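Local coordinates for bacterial transferase hexapeptide (Three repeats) family protein (PDB 4M9C) that probably transfers an acetyl group from acetyl-CoA to a UDP-linked amino sugar in the biosynthesis of UDP-N,N'-diacetylbacillosamine, at residues A[156-161]-A[170-175]; A[28-33]-A[46-51]; A[75-80]-A[143-148]. All coordinates share one frame; numbering follows the deposited sequence.

Contact 1 (A[156-161]-A[170-175]); sequences GNIHIE and AVIKQG
Two isoleucines cross obliquely where successive coils of the beta-helix meet at a corner. Ile-158 has CG1 anti to its carbonyl carbon (chi1 -66°) and carries on extended, so that CD1 comes against the flank of Ile-172, 3.5 Å from CG2. The same Ile-158 CD1 also rests on the peptide beyond, 3.3 Å from Lys-173 O. Deeper in, Ile-160 CD1 and Ile-172 CD1 meet tip to tip at 4.2 Å, extending the aliphatic contact into the interior.

At the corner the backbones hold each other. Gly-175 N donates to Gly-156 O at 2.9 Å, in the carbonyl plane, although the bond is bent, with an N-H...O angle of 144°. The CA of Gln-174 makes a CA-H...O contact to this oxygen as well. Gly-175 lies so close to Asn-157 O that a CB there would collide with it. Asn-157, in the left-handed backbone region, brings its amide to a water that bridges the two segments: ND2 donates to it at 2.8 Å, and the water in turn donates to Gln-174 OE1 and Gly-175 O.

Strand 158-160 runs between strands 141-142 and 181-183 on one face of the left-handed beta-helix, while strand 171-172 lies on another face between 153-154 and 194-195, where Val-171 packs on Thr-168 of a second subunit.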
loop_
_atom_site.group_PDB
_atom_site.type_symbol
_atom_site.label_atom_id
_atom_site.label_comp_id
_atom_site.label_asym_id
_atom_site.label_seq_id
_atom_site.Cartn_x
_atom_site.Cartn_y
_atom_site.Cartn_z
ATOM N N GLY A 156 5.767 13.901 -5.947
ATOM C CA GLY A 156 5.543 15.337 -5.931
ATOM C C GLY A 156 5.885 16.098 -7.203
ATOM O O GLY A 156 6.773 15.709 -7.956
ATOM N N ASN A 157 5.178 17.202 -7.418
ATOM C CA ASN A 157 5.453 18.118 -8.519
ATOM C C ASN A 157 5.410 17.432 -9.872
ATOM O O ASN A 157 6.319 17.584 -10.693
ATOM C CB ASN A 157 6.790 18.837 -8.324
ATOM C CG ASN A 157 6.700 19.958 -7.302
ATOM O OD1 ASN A 157 6.012 20.967 -7.513
ATOM N ND2 ASN A 157 7.394 19.786 -6.188
ATOM N N ILE A 158 4.346 16.674 -10.094
ATOM C CA ILE A 158 4.152 15.994 -11.365
ATOM C C ILE A 158 2.877 16.530 -11.997
ATOM O O ILE A 158 1.876 16.741 -11.308
ATOM C CB ILE A 158 4.071 14.475 -11.153
ATOM C CG1 ILE A 158 5.427 13.951 -10.660
ATOM C CG2 ILE A 158 3.621 13.758 -12.438
ATOM C CD1 ILE A 158 5.398 12.532 -10.121
ATOM N N HIS A 159 2.918 16.788 -13.300
ATOM C CA HIS A 159 1.723 17.190 -14.026
ATOM C C HIS A 159 1.367 16.073 -15.002
ATOM O O HIS A 159 2.144 15.741 -15.899
ATOM C CB HIS A 159 1.940 18.520 -14.764
ATOM C CG HIS A 159 2.256 19.674 -13.858
ATOM N ND1 HIS A 159 2.453 20.958 -14.323
ATOM C CD2 HIS A 159 2.403 19.737 -12.512
ATOM C CE1 HIS A 159 2.703 21.762 -13.306
ATOM N NE2 HIS A 159 2.681 21.046 -12.195
ATOM N N ILE A 160 0.210 15.463 -14.789
ATOM C CA ILE A 160 -0.260 14.377 -15.639
ATOM C C ILE A 160 -1.420 14.914 -16.460
ATOM O O ILE A 160 -2.456 15.272 -15.916
ATOM C CB ILE A 160 -0.705 13.168 -14.797
ATOM C CG1 ILE A 160 0.493 12.630 -14.002
ATOM C CG2 ILE A 160 -1.289 12.082 -15.677
ATOM C CD1 ILE A 160 0.170 11.472 -13.094
ATOM N N GLU A 161 -1.232 15.008 -17.771
ATOM C CA GLU A 161 -2.214 15.671 -18.621
ATOM C C GLU A 161 -3.358 14.739 -19.030
ATOM O O GLU A 161 -3.316 13.547 -18.742
ATOM C CB GLU A 161 -1.508 16.293 -19.834
ATOM C CG GLU A 161 -0.548 17.406 -19.421
ATOM C CD GLU A 161 0.335 17.879 -20.556
ATOM O OE1 GLU A 161 0.286 17.278 -21.647
ATOM O OE2 GLU A 161 1.087 18.859 -20.355
ATOM N N ALA A 170 3.499 1.141 -11.459
ATOM C CA ALA A 170 4.448 2.117 -11.996
ATOM C C ALA A 170 4.808 3.164 -10.933
ATOM O O ALA A 170 3.996 3.470 -10.061
ATOM C CB ALA A 170 3.884 2.796 -13.239
ATOM N N VAL A 171 6.021 3.709 -11.020
ATOM C CA VAL A 171 6.465 4.775 -10.137
ATOM C C VAL A 171 6.934 5.949 -10.968
ATOM O O VAL A 171 7.663 5.773 -11.947
ATOM C CB VAL A 171 7.672 4.340 -9.307
ATOM C CG1 VAL A 171 7.892 5.315 -8.137
ATOM C CG2 VAL A 171 7.480 2.922 -8.822
ATOM N N ILE A 172 6.538 7.149 -10.571
ATOM C CA ILE A 172 6.968 8.349 -11.274
ATOM C C ILE A 172 7.792 9.250 -10.353
ATOM O O ILE A 172 7.336 9.629 -9.281
ATOM C CB ILE A 172 5.773 9.137 -11.796
ATOM C CG1 ILE A 172 4.808 8.209 -12.539
ATOM C CG2 ILE A 172 6.229 10.287 -12.695
ATOM C CD1 ILE A 172 3.550 8.912 -12.961
ATOM N N LYS A 173 8.997 9.588 -10.793
ATOM C CA LYS A 173 9.909 10.450 -10.048
ATOM C C LYS A 173 9.345 11.837 -9.818
ATOM O O LYS A 173 8.670 12.398 -10.681
ATOM C CB LYS A 173 11.224 10.595 -10.815
ATOM C CG LYS A 173 12.301 11.341 -10.045
ATOM C CD LYS A 173 13.560 11.518 -10.879
ATOM C CE LYS A 173 14.625 12.268 -10.075
ATOM N NZ LYS A 173 15.978 12.192 -10.723
ATOM N N GLN A 174 9.655 12.412 -8.663
ATOM C CA GLN A 174 9.180 13.752 -8.362
ATOM C C GLN A 174 9.809 14.761 -9.314
ATOM O O GLN A 174 10.932 14.567 -9.761
ATOM C CB GLN A 174 9.498 14.124 -6.908
ATOM C CG GLN A 174 10.989 14.190 -6.595
ATOM C CD GLN A 174 11.255 14.437 -5.109
ATOM O OE1 GLN A 174 11.026 15.533 -4.598
ATOM N NE2 GLN A 174 11.730 13.409 -4.413
ATOM N N GLY A 175 9.072 15.817 -9.646
ATOM C CA GLY A 175 9.667 16.957 -10.320
ATOM C C GLY A 175 10.099 17.983 -9.277
ATOM O O GLY A 175 10.299 17.630 -8.118
HETATM O O HOH W 1 8.960 17.585 -5.571
#

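Contact 2 (A[28-33]-A[46-51]); sequences LSKEQF and NGYPVL
A short 3-10 turn over residues 30-32 leads segment 28-33 into the strand that begins at Phe-33, held by bonds from Gln-32 N to Ser-29 O and from Phe-33 N to Lys-30 O. Segment 46-51 starts as a two-residue type I' hairpin turn joining strands 44-45 and 48-51, with positive phi at both Asn-46 and Gly-47 (86° at the latter, a value that favours glycine), then straightens into the second of these strands. The nearest CA atoms are those of Phe-33 and Tyr-48, 7.1 Å apart.

Lys-30 bridges this gap. With CG anti to its backbone N (chi1 179°), its chain stays extended until it bends at chi4, and it lies across one face of the Tyr-48 ring. CE sits over the ring centre, 3.6 Å from the centroid, in a CH-pi contact, and NZ completes a cation-pi interaction 4.0 Å from the same centroid. The ammonium then reaches past the ring to the turn, where NZ donates to Asn-46 O at 3.1 Å on a lone pair in the carbonyl plane. One side chain thus ties the 3-10 turn to both the hairpin turn and the ring that follows it. Phe-33 CB approaches Tyr-48 CE1 at 3.9 Å, and Pro-49 CD packs against Phe-33 O. The Tyr-48 hydroxyl has its polar partner elsewhere, in Arg-22 NH1.

Arg-22 belongs to helix 14-24, which also supplies Met-18 against Tyr-48. In the Rossmann-like N-terminal sheet, strand 48-51 lies between 44-45, antiparallel to it, and 33-36, parallel to it.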
loop_
_atom_site.group_PDB
_atom_site.type_symbol
_atom_site.label_atom_id
_atom_site.label_comp_id
_atom_site.label_asym_id
_atom_site.label_seq_id
_atom_site.Cartn_x
_atom_site.Cartn_y
_atom_site.Cartn_z
ATOM N N LEU A 28 -29.565 3.775 0.792
ATOM C CA LEU A 28 -30.302 3.301 -0.386
ATOM C C LEU A 28 -30.389 1.782 -0.378
ATOM O O LEU A 28 -29.400 1.107 -0.102
ATOM C CB LEU A 28 -29.656 3.775 -1.683
ATOM C CG LEU A 28 -29.753 5.263 -1.996
ATOM C CD1 LEU A 28 -29.254 5.508 -3.402
ATOM C CD2 LEU A 28 -31.188 5.749 -1.855
ATOM N N SER A 29 -31.572 1.241 -0.661
ATOM C CA SER A 29 -31.733 -0.208 -0.659
ATOM C C SER A 29 -31.118 -0.807 -1.924
ATOM O O SER A 29 -30.977 -0.122 -2.936
ATOM C CB SER A 29 -33.210 -0.600 -0.529
ATOM O OG SER A 29 -33.880 -0.490 -1.774
ATOM N N LYS A 30 -30.754 -2.085 -1.853
ATOM C CA LYS A 30 -30.107 -2.773 -2.964
ATOM C C LYS A 30 -30.893 -2.581 -4.258
ATOM O O LYS A 30 -30.311 -2.404 -5.332
ATOM C CB LYS A 30 -29.929 -4.267 -2.651
ATOM C CG LYS A 30 -29.281 -5.059 -3.794
ATOM C CD LYS A 30 -28.884 -6.483 -3.389
ATOM C CE LYS A 30 -28.144 -7.191 -4.536
ATOM N NZ LYS A 30 -27.044 -8.104 -4.075
ATOM N N GLU A 31 -32.217 -2.594 -4.147
ATOM C CA GLU A 31 -33.069 -2.513 -5.322
ATOM C C GLU A 31 -32.849 -1.212 -6.087
ATOM O O GLU A 31 -33.178 -1.116 -7.260
ATOM C CB GLU A 31 -34.544 -2.667 -4.930
ATOM C CG GLU A 31 -34.876 -4.036 -4.358
ATOM N N GLN A 32 -32.287 -0.209 -5.429
ATOM C CA GLN A 32 -32.051 1.066 -6.107
ATOM C C GLN A 32 -30.745 1.086 -6.948
ATOM O O GLN A 32 -30.407 2.098 -7.576
ATOM C CB GLN A 32 -32.095 2.217 -5.097
ATOM C CG GLN A 32 -33.440 2.348 -4.365
ATOM C CD GLN A 32 -33.446 3.477 -3.338
ATOM O OE1 GLN A 32 -33.540 4.654 -3.696
ATOM N NE2 GLN A 32 -33.349 3.120 -2.055
ATOM N N PHE A 33 -30.034 -0.039 -6.987
ATOM C CA PHE A 33 -28.766 -0.109 -7.728
ATOM C C PHE A 33 -28.796 -1.065 -8.919
ATOM O O PHE A 33 -29.415 -2.119 -8.858
ATOM C CB PHE A 33 -27.635 -0.554 -6.803
ATOM C CG PHE A 33 -27.367 0.388 -5.663
ATOM C CD1 PHE A 33 -26.279 1.252 -5.703
ATOM C CD2 PHE A 33 -28.183 0.388 -4.545
ATOM C CE1 PHE A 33 -26.020 2.111 -4.646
ATOM C CE2 PHE A 33 -27.932 1.240 -3.484
ATOM C CZ PHE A 33 -26.854 2.107 -3.534
ATOM N N ASN A 46 -23.944 -10.593 -9.334
ATOM C CA ASN A 46 -23.832 -10.474 -7.880
ATOM C C ASN A 46 -25.154 -10.050 -7.243
ATOM O O ASN A 46 -25.173 -9.296 -6.271
ATOM C CB ASN A 46 -22.707 -9.505 -7.475
ATOM C CG ASN A 46 -21.317 -10.062 -7.762
ATOM O OD1 ASN A 46 -21.165 -11.240 -8.092
ATOM N ND2 ASN A 46 -20.291 -9.217 -7.616
ATOM N N GLY A 47 -26.257 -10.534 -7.812
ATOM C CA GLY A 47 -27.583 -10.296 -7.260
ATOM C C GLY A 47 -28.192 -8.991 -7.722
ATOM O O GLY A 47 -29.260 -8.603 -7.256
ATOM N N TYR A 48 -27.511 -8.300 -8.630
ATOM C CA TYR A 48 -27.998 -7.020 -9.136
ATOM C C TYR A 48 -28.432 -7.174 -10.586
ATOM O O TYR A 48 -27.847 -7.963 -11.323
ATOM C CB TYR A 48 -26.888 -5.967 -9.109
ATOM C CG TYR A 48 -26.365 -5.564 -7.745
ATOM C CD1 TYR A 48 -26.918 -4.487 -7.060
ATOM C CD2 TYR A 48 -25.297 -6.229 -7.167
ATOM C CE1 TYR A 48 -26.427 -4.097 -5.825
ATOM C CE2 TYR A 48 -24.801 -5.846 -5.923
ATOM C CZ TYR A 48 -25.373 -4.781 -5.261
ATOM O OH TYR A 48 -24.889 -4.389 -4.033
ATOM N N PRO A 49 -29.437 -6.391 -11.004
ATOM C CA PRO A 49 -29.855 -6.332 -12.407
ATOM C C PRO A 49 -28.769 -5.685 -13.239
ATOM O O PRO A 49 -28.138 -4.724 -12.787
ATOM C CB PRO A 49 -31.070 -5.398 -12.385
ATOM C CG PRO A 49 -31.445 -5.254 -10.950
ATOM C CD PRO A 49 -30.226 -5.489 -10.148
ATOM N N VAL A 50 -28.550 -6.213 -14.436
ATOM C CA VAL A 50 -27.668 -5.580 -15.402
ATOM C C VAL A 50 -28.559 -5.025 -16.500
ATOM O O VAL A 50 -29.245 -5.782 -17.194
ATOM C CB VAL A 50 -26.669 -6.586 -15.995
ATOM C CG1 VAL A 50 -25.650 -5.879 -16.880
ATOM C CG2 VAL A 50 -25.982 -7.368 -14.884
ATOM N N LEU A 51 -28.563 -3.706 -16.645
ATOM C CA LEU A 51 -29.466 -3.038 -17.575
ATOM C C LEU A 51 -28.731 -2.460 -18.772
ATOM O O LEU A 51 -27.560 -2.079 -18.676
ATOM C CB LEU A 51 -30.216 -1.906 -16.871
ATOM C CG LEU A 51 -30.938 -2.256 -15.572
ATOM C CD1 LEU A 51 -31.523 -0.993 -14.955
ATOM C CD2 LEU A 51 -32.030 -3.286 -15.830
#

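Contact 3 (A[75-80]-A[143-148]); sequences VREKLV and GDYVTF
Asp-144 opens the corner that faces helix 73-85, and its OD1 accepts a bond from Lys-126 N of the preceding coil. Tyr-145 follows in the left-handed backbone region and does most of the touching. With CG anti to its carbonyl carbon, the side chain reaches out to the helix and lays one ring face on Glu-77: CB stands over the ring centre, 3.7 Å from the centroid, in a CH-pi contact, and Glu-77 CG lies 3.7 Å from Tyr-145 CE2. The helix backbone is also close, with Glu-77 CA 3.4 Å from Tyr-145 CE1. At the far end Val-80 CG2 meets the ring edge, and Val-80 CB lies 3.5 Å from the hydroxyl oxygen OH.

This is a corner of a left-handed parallel beta-helix, built of hexapeptide repeats, and the equivalent corners lie eighteen residues apart: Phe-127 and His-163 both bring their rings nearly parallel to that of Tyr-145. Val-146 turns away from the helix. Thr-147 begins the next strand and points back at Arg-76, whose chain, bent at chi3 (79°), sets its guanidinium edge toward the hydroxyl. Arg-76 NH1 donates to Thr-147 OG1 at 2.9 Å, with an N-H...O angle of 159°. The arginine is gripped further by Phe-127 O at NE and by Ile-70 O at NH2, while Thr-147 OG1 hydrogen-bonds onward to Ala-71 O.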
loop_
_atom_site.group_PDB
_atom_site.type_symbol
_atom_site.label_atom_id
_atom_site.label_comp_id
_atom_site.label_asym_id
_atom_site.label_seq_id
_atom_site.Cartn_x
_atom_site.Cartn_y
_atom_site.Cartn_z
ATOM N N VAL A 75 -13.288 5.498 -23.591
ATOM C CA VAL A 75 -14.665 5.050 -23.444
ATOM C C VAL A 75 -15.369 5.893 -22.372
ATOM O O VAL A 75 -16.527 6.300 -22.536
ATOM C CB VAL A 75 -14.707 3.554 -23.053
ATOM C CG1 VAL A 75 -16.114 3.147 -22.587
ATOM C CG2 VAL A 75 -14.228 2.682 -24.209
ATOM N N ARG A 76 -14.654 6.160 -21.280
ATOM C CA ARG A 76 -15.214 6.901 -20.152
ATOM C C ARG A 76 -15.685 8.281 -20.595
ATOM O O ARG A 76 -16.761 8.719 -20.204
ATOM C CB ARG A 76 -14.201 7.001 -18.981
ATOM C CG ARG A 76 -14.748 7.750 -17.746
ATOM C CD ARG A 76 -14.064 7.300 -16.435
ATOM N NE ARG A 76 -12.732 7.884 -16.210
ATOM C CZ ARG A 76 -11.580 7.257 -16.438
ATOM N NH1 ARG A 76 -10.422 7.858 -16.174
ATOM N NH2 ARG A 76 -11.575 6.028 -16.929
ATOM N N GLU A 77 -14.885 8.963 -21.413
ATOM C CA GLU A 77 -15.273 10.284 -21.915
ATOM C C GLU A 77 -16.512 10.251 -22.811
ATOM O O GLU A 77 -17.373 11.132 -22.723
ATOM C CB GLU A 77 -14.128 10.952 -22.678
ATOM C CG GLU A 77 -14.483 12.350 -23.187
ATOM C CD GLU A 77 -13.299 13.062 -23.827
ATOM O OE1 GLU A 77 -13.238 14.308 -23.766
ATOM O OE2 GLU A 77 -12.426 12.372 -24.394
ATOM N N LYS A 78 -16.589 9.258 -23.695
ATOM C CA LYS A 78 -17.761 9.130 -24.552
ATOM C C LYS A 78 -19.000 8.845 -23.699
ATOM O O LYS A 78 -20.076 9.387 -23.959
ATOM C CB LYS A 78 -17.558 8.043 -25.619
ATOM C CG LYS A 78 -16.385 8.311 -26.574
ATOM C CD LYS A 78 -16.458 9.721 -27.147
ATOM C CE LYS A 78 -15.499 9.927 -28.326
ATOM N NZ LYS A 78 -14.072 10.109 -27.922
ATOM N N LEU A 79 -18.843 8.014 -22.668
ATOM C CA LEU A 79 -19.961 7.696 -21.781
ATOM C C LEU A 79 -20.471 8.921 -21.035
ATOM O O LEU A 79 -21.676 9.113 -20.890
ATOM C CB LEU A 79 -19.592 6.591 -20.795
ATOM C CG LEU A 79 -19.407 5.231 -21.464
ATOM C CD1 LEU A 79 -19.048 4.173 -20.440
ATOM C CD2 LEU A 79 -20.663 4.843 -22.235
ATOM N N VAL A 80 -19.552 9.754 -20.566
ATOM C CA VAL A 80 -19.934 10.997 -19.911
ATOM C C VAL A 80 -20.759 11.866 -20.864
ATOM O O VAL A 80 -21.796 12.399 -20.478
ATOM C CB VAL A 80 -18.706 11.786 -19.408
ATOM C CG1 VAL A 80 -19.106 13.190 -19.024
ATOM C CG2 VAL A 80 -18.062 11.076 -18.215
ATOM N N GLY A 143 -5.001 16.131 -14.981
ATOM C CA GLY A 143 -6.034 16.578 -15.903
ATOM C C GLY A 143 -7.282 15.722 -15.878
ATOM O O GLY A 143 -7.587 15.095 -14.859
ATOM N N ASP A 144 -8.006 15.695 -17.000
ATOM C CA ASP A 144 -9.285 14.991 -17.086
ATOM C C ASP A 144 -9.108 13.597 -17.665
ATOM O O ASP A 144 -8.205 13.372 -18.459
ATOM C CB ASP A 144 -10.266 15.758 -17.976
ATOM C CG ASP A 144 -10.542 17.152 -17.472
ATOM O OD1 ASP A 144 -10.440 17.374 -16.249
ATOM O OD2 ASP A 144 -10.865 18.027 -18.299
ATOM N N TYR A 145 -9.986 12.681 -17.265
ATOM C CA TYR A 145 -10.000 11.313 -17.774
ATOM C C TYR A 145 -8.669 10.603 -17.606
ATOM O O TYR A 145 -8.229 9.861 -18.486
ATOM C CB TYR A 145 -10.484 11.285 -19.241
ATOM C CG TYR A 145 -11.869 11.883 -19.369
ATOM C CD1 TYR A 145 -12.989 11.170 -18.958
ATOM C CD2 TYR A 145 -12.055 13.172 -19.854
ATOM C CE1 TYR A 145 -14.255 11.707 -19.045
ATOM C CE2 TYR A 145 -13.329 13.724 -19.951
ATOM C CZ TYR A 145 -14.419 12.984 -19.539
ATOM O OH TYR A 145 -15.686 13.509 -19.628
ATOM N N VAL A 146 -8.037 10.840 -16.463
ATOM C CA VAL A 146 -6.791 10.179 -16.116
ATOM C C VAL A 146 -7.094 8.932 -15.293
ATOM O O VAL A 146 -8.011 8.925 -14.448
ATOM C CB VAL A 146 -5.865 11.132 -15.337
ATOM C CG1 VAL A 146 -4.667 10.384 -14.770
ATOM C CG2 VAL A 146 -5.416 12.277 -16.249
ATOM N N THR A 147 -6.329 7.878 -15.543
ATOM C CA THR A 147 -6.534 6.603 -14.882
ATOM C C THR A 147 -5.255 6.118 -14.234
ATOM O O THR A 147 -4.221 6.014 -14.899
ATOM C CB THR A 147 -7.007 5.539 -15.895
ATOM O OG1 THR A 147 -8.275 5.926 -16.424
ATOM C CG2 THR A 147 -7.144 4.187 -15.226
ATOM N N PHE A 148 -5.323 5.840 -12.934
ATOM C CA PHE A 148 -4.214 5.230 -12.196
ATOM C C PHE A 148 -4.609 3.793 -11.945
ATOM O O PHE A 148 -5.596 3.531 -11.246
ATOM C CB PHE A 148 -4.001 5.901 -10.816
ATOM C CG PHE A 148 -3.190 7.179 -10.856
ATOM C CD1 PHE A 148 -2.556 7.637 -9.716
ATOM C CD2 PHE A 148 -3.079 7.926 -12.021
ATOM C CE1 PHE A 148 -1.820 8.810 -9.734
ATOM C CE2 PHE A 148 -2.353 9.102 -12.043
ATOM C CZ PHE A 148 -1.719 9.545 -10.901
#

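Along the chain the three contacts follow one another: 28-33/46-51 closes first, 75-80/143-148 next, and 156-161/170-175 last. Contact 2 lies in the N-terminal Rossmann-like domain and contact 1 in the beta-helix, their centres about 38 Å apart on opposite sides of the chain's centre. Contact 3 lies between them, about 24 Å from contact 2 and 19 Å from contact 1, centre to centre, and joins a helix of the first domain to a coil of the second. Contacts 1 and 3 share neighbouring coils: Ile-160 O lies 2.8 Å from Gly-143 N, a probable hydrogen bond. Together they show coil stacking, domain junction and the hairpin end of the N-terminal sheet within one acetyltransferase subunit.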